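Long-range contact in small archaeal modifier protein 1 (Haloferax volcanii, PDB 3PO0), which is covalently attached through its C-terminus to target proteins as a ubiquitin-like modifier and also carries sulfur in molybdenum cofactor biosynthesis: residues Met3-Phe8 with Asp78-Phe83. Residues are numbered along the deposited sequence; the frame is centred on the assembly and turned at random.
Sequences MEWKLF and DELALF
Trp-5 and Leu-80 face each other on neighbouring parallel strands, and here the packing is tight. The CB of Leu-80 sits over one face of the indole, 3.5 Å from the centroid of its six-membered ring, a CH-pi contact; CD1 of the same leucine reaches CE2 of Trp-5 at 3.5 Å. With CG of Trp-5 beside its backbone N (chi1 -77°), the ring slants across to the second strand, and CZ3 also touches CG of Leu-82 at 3.7 Å. Helix 30-40 packs on this group, Leu-34 and Leu-37 against Trp-5 and Ala-33 against Leu-80, in the hydrophobic core.

Four backbone hydrogen bonds zip the strands together, Glu-4 and Lys-6 each using both N and O; the shortest runs from Lys-6 N to Leu-80 O, 2.7 Å.

On the other face, Glu-4, Lys-6 and Glu-79 are looser, polar and nearer solvent. Lys-6 NZ forms a salt bridge with Glu-4 OE1 (2.9 Å) and hydrogen-bonds Thr-19, while Glu-79 OE2 stays 4.4 Å from that NZ, lying against the lysine's methylenes instead. Beyond them Phe-8 and Phe-83, both residues partly exposed, form a close apolar patch, an offset stack with planes 11° apart and CE1 of Phe-83 3.3 Å from CD2 of Phe-8.

Strand 2-7 is the chain's first and 79-83 its last, paired in parallel inside the mixed sheet: the hallmark of the ubiquitin-like beta-grasp fold shared with ThiS.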
loop_
_atom_site.group_PDB
_atom_site.type_symbol
_atom_site.label_atom_id
_atom_site.label_comp_id
_atom_site.label_asym_id
_atom_site.label_seq_id
_atom_site.Cartn_x
_atom_site.Cartn_y
_atom_site.Cartn_z
ATOM N N MET A 3 -1.447 10.312 -5.529
ATOM C CA MET A 3 -0.601 10.067 -4.378
ATOM C C MET A 3 0.361 8.951 -4.725
ATOM O O MET A 3 0.251 8.322 -5.776
ATOM C CB MET A 3 -1.441 9.718 -3.154
ATOM C CG MET A 3 -2.382 8.553 -3.374
ATOM S SD MET A 3 -3.790 8.645 -2.235
ATOM C CE MET A 3 -4.663 10.071 -2.884
ATOM N N GLU A 4 1.334 8.711 -3.864
ATOM C CA GLU A 4 2.383 7.777 -4.223
ATOM C C GLU A 4 2.632 6.799 -3.110
ATOM O O GLU A 4 2.671 7.180 -1.938
ATOM C CB GLU A 4 3.676 8.526 -4.525
ATOM C CG GLU A 4 3.522 9.511 -5.663
ATOM C CD GLU A 4 4.833 10.093 -6.117
ATOM O OE1 GLU A 4 5.817 10.051 -5.336
ATOM O OE2 GLU A 4 4.874 10.580 -7.268
ATOM N N TRP A 5 2.796 5.547 -3.506
ATOM C CA TRP A 5 3.183 4.467 -2.624
ATOM C C TRP A 5 4.678 4.229 -2.713
ATOM O O TRP A 5 5.220 4.061 -3.807
ATOM C CB TRP A 5 2.480 3.181 -3.065
ATOM C CG TRP A 5 1.035 3.094 -2.674
ATOM C CD1 TRP A 5 -0.055 3.409 -3.438
ATOM C CD2 TRP A 5 0.536 2.693 -1.403
ATOM N NE1 TRP A 5 -1.212 3.214 -2.710
ATOM C CE2 TRP A 5 -0.869 2.771 -1.458
ATOM C CE3 TRP A 5 1.145 2.263 -0.212
ATOM C CZ2 TRP A 5 -1.676 2.448 -0.371
ATOM C CZ3 TRP A 5 0.341 1.936 0.860
ATOM C CH2 TRP A 5 -1.058 2.026 0.774
ATOM N N LYS A 6 5.332 4.185 -1.561
ATOM C CA LYS A 6 6.731 3.771 -1.512
ATOM C C LYS A 6 6.761 2.339 -1.007
ATOM O O LYS A 6 6.093 2.012 -0.017
ATOM C CB LYS A 6 7.523 4.695 -0.602
ATOM C CG LYS A 6 7.297 6.153 -0.916
ATOM C CD LYS A 6 7.701 6.515 -2.343
ATOM C CE LYS A 6 7.328 7.963 -2.662
ATOM N NZ LYS A 6 7.743 8.398 -4.021
ATOM N N LEU A 7 7.517 1.490 -1.698
ATOM C CA LEU A 7 7.601 0.063 -1.386
ATOM C C LEU A 7 9.009 -0.288 -0.962
ATOM O O LEU A 7 9.967 0.335 -1.418
ATOM C CB LEU A 7 7.243 -0.780 -2.602
ATOM C CG LEU A 7 5.891 -0.431 -3.244
ATOM C CD1 LEU A 7 5.591 -1.300 -4.470
ATOM C CD2 LEU A 7 4.768 -0.541 -2.226
ATOM N N PHE A 8 9.128 -1.281 -0.084
ATOM C CA PHE A 8 10.412 -1.621 0.520
ATOM C C PHE A 8 10.616 -3.111 0.611
ATOM O O PHE A 8 9.654 -3.871 0.628
ATOM C CB PHE A 8 10.501 -1.023 1.916
ATOM C CG PHE A 8 10.353 0.451 1.920
ATOM C CD1 PHE A 8 11.468 1.267 1.811
ATOM C CD2 PHE A 8 9.101 1.033 2.003
ATOM C CE1 PHE A 8 11.333 2.641 1.783
ATOM C CE2 PHE A 8 8.954 2.409 1.962
ATOM C CZ PHE A 8 10.070 3.220 1.864
ATOM N N ASP A 78 -0.409 12.797 -0.893
ATOM C CA ASP A 78 -0.032 11.862 0.162
ATOM C C ASP A 78 1.155 11.007 -0.243
ATOM O O ASP A 78 1.304 10.633 -1.413
ATOM C CB ASP A 78 -1.177 10.918 0.532
ATOM C CG ASP A 78 -2.200 11.556 1.455
ATOM O OD1 ASP A 78 -1.932 12.645 2.001
ATOM O OD2 ASP A 78 -3.264 10.936 1.649
ATOM N N GLU A 79 1.985 10.687 0.741
ATOM C CA GLU A 79 3.006 9.675 0.579
ATOM C C GLU A 79 2.623 8.496 1.457
ATOM O O GLU A 79 2.590 8.610 2.678
ATOM C CB GLU A 79 4.373 10.201 0.995
ATOM C CG GLU A 79 5.439 9.143 0.886
ATOM C CD GLU A 79 6.823 9.722 0.794
ATOM O OE1 GLU A 79 7.015 10.895 1.186
ATOM O OE2 GLU A 79 7.709 9.000 0.307
ATOM N N LEU A 80 2.308 7.378 0.814
ATOM C CA LEU A 80 1.904 6.157 1.490
ATOM C C LEU A 80 3.068 5.185 1.421
ATOM O O LEU A 80 3.843 5.213 0.474
ATOM C CB LEU A 80 0.673 5.556 0.792
ATOM C CG LEU A 80 -0.450 6.580 0.583
ATOM C CD1 LEU A 80 -1.533 6.065 -0.358
ATOM C CD2 LEU A 80 -1.035 6.984 1.923
ATOM N N ALA A 81 3.198 4.328 2.422
ATOM C CA ALA A 81 4.262 3.346 2.407
ATOM C C ALA A 81 3.751 1.986 2.829
ATOM O O ALA A 81 2.818 1.882 3.628
ATOM C CB ALA A 81 5.399 3.778 3.311
ATOM N N LEU A 82 4.379 0.949 2.281
ATOM C CA LEU A 82 4.110 -0.434 2.672
ATOM C C LEU A 82 5.418 -1.098 3.092
ATOM O O LEU A 82 6.363 -1.169 2.304
ATOM C CB LEU A 82 3.565 -1.241 1.493
ATOM C CG LEU A 82 2.100 -1.263 1.098
ATOM C CD1 LEU A 82 1.913 -2.412 0.121
ATOM C CD2 LEU A 82 1.198 -1.416 2.303
ATOM N N PHE A 83 5.462 -1.584 4.323
ATOM C CA PHE A 83 6.625 -2.312 4.824
ATOM C C PHE A 83 6.225 -3.725 5.215
ATOM O O PHE A 83 5.234 -3.915 5.904
ATOM C CB PHE A 83 7.201 -1.630 6.069
ATOM C CG PHE A 83 7.843 -0.301 5.812
ATOM C CD1 PHE A 83 9.177 -0.219 5.449
ATOM C CD2 PHE A 83 7.133 0.871 5.991
ATOM C CE1 PHE A 83 9.782 1.005 5.240
ATOM C CE2 PHE A 83 7.734 2.104 5.779
ATOM C CZ PHE A 83 9.061 2.167 5.403
#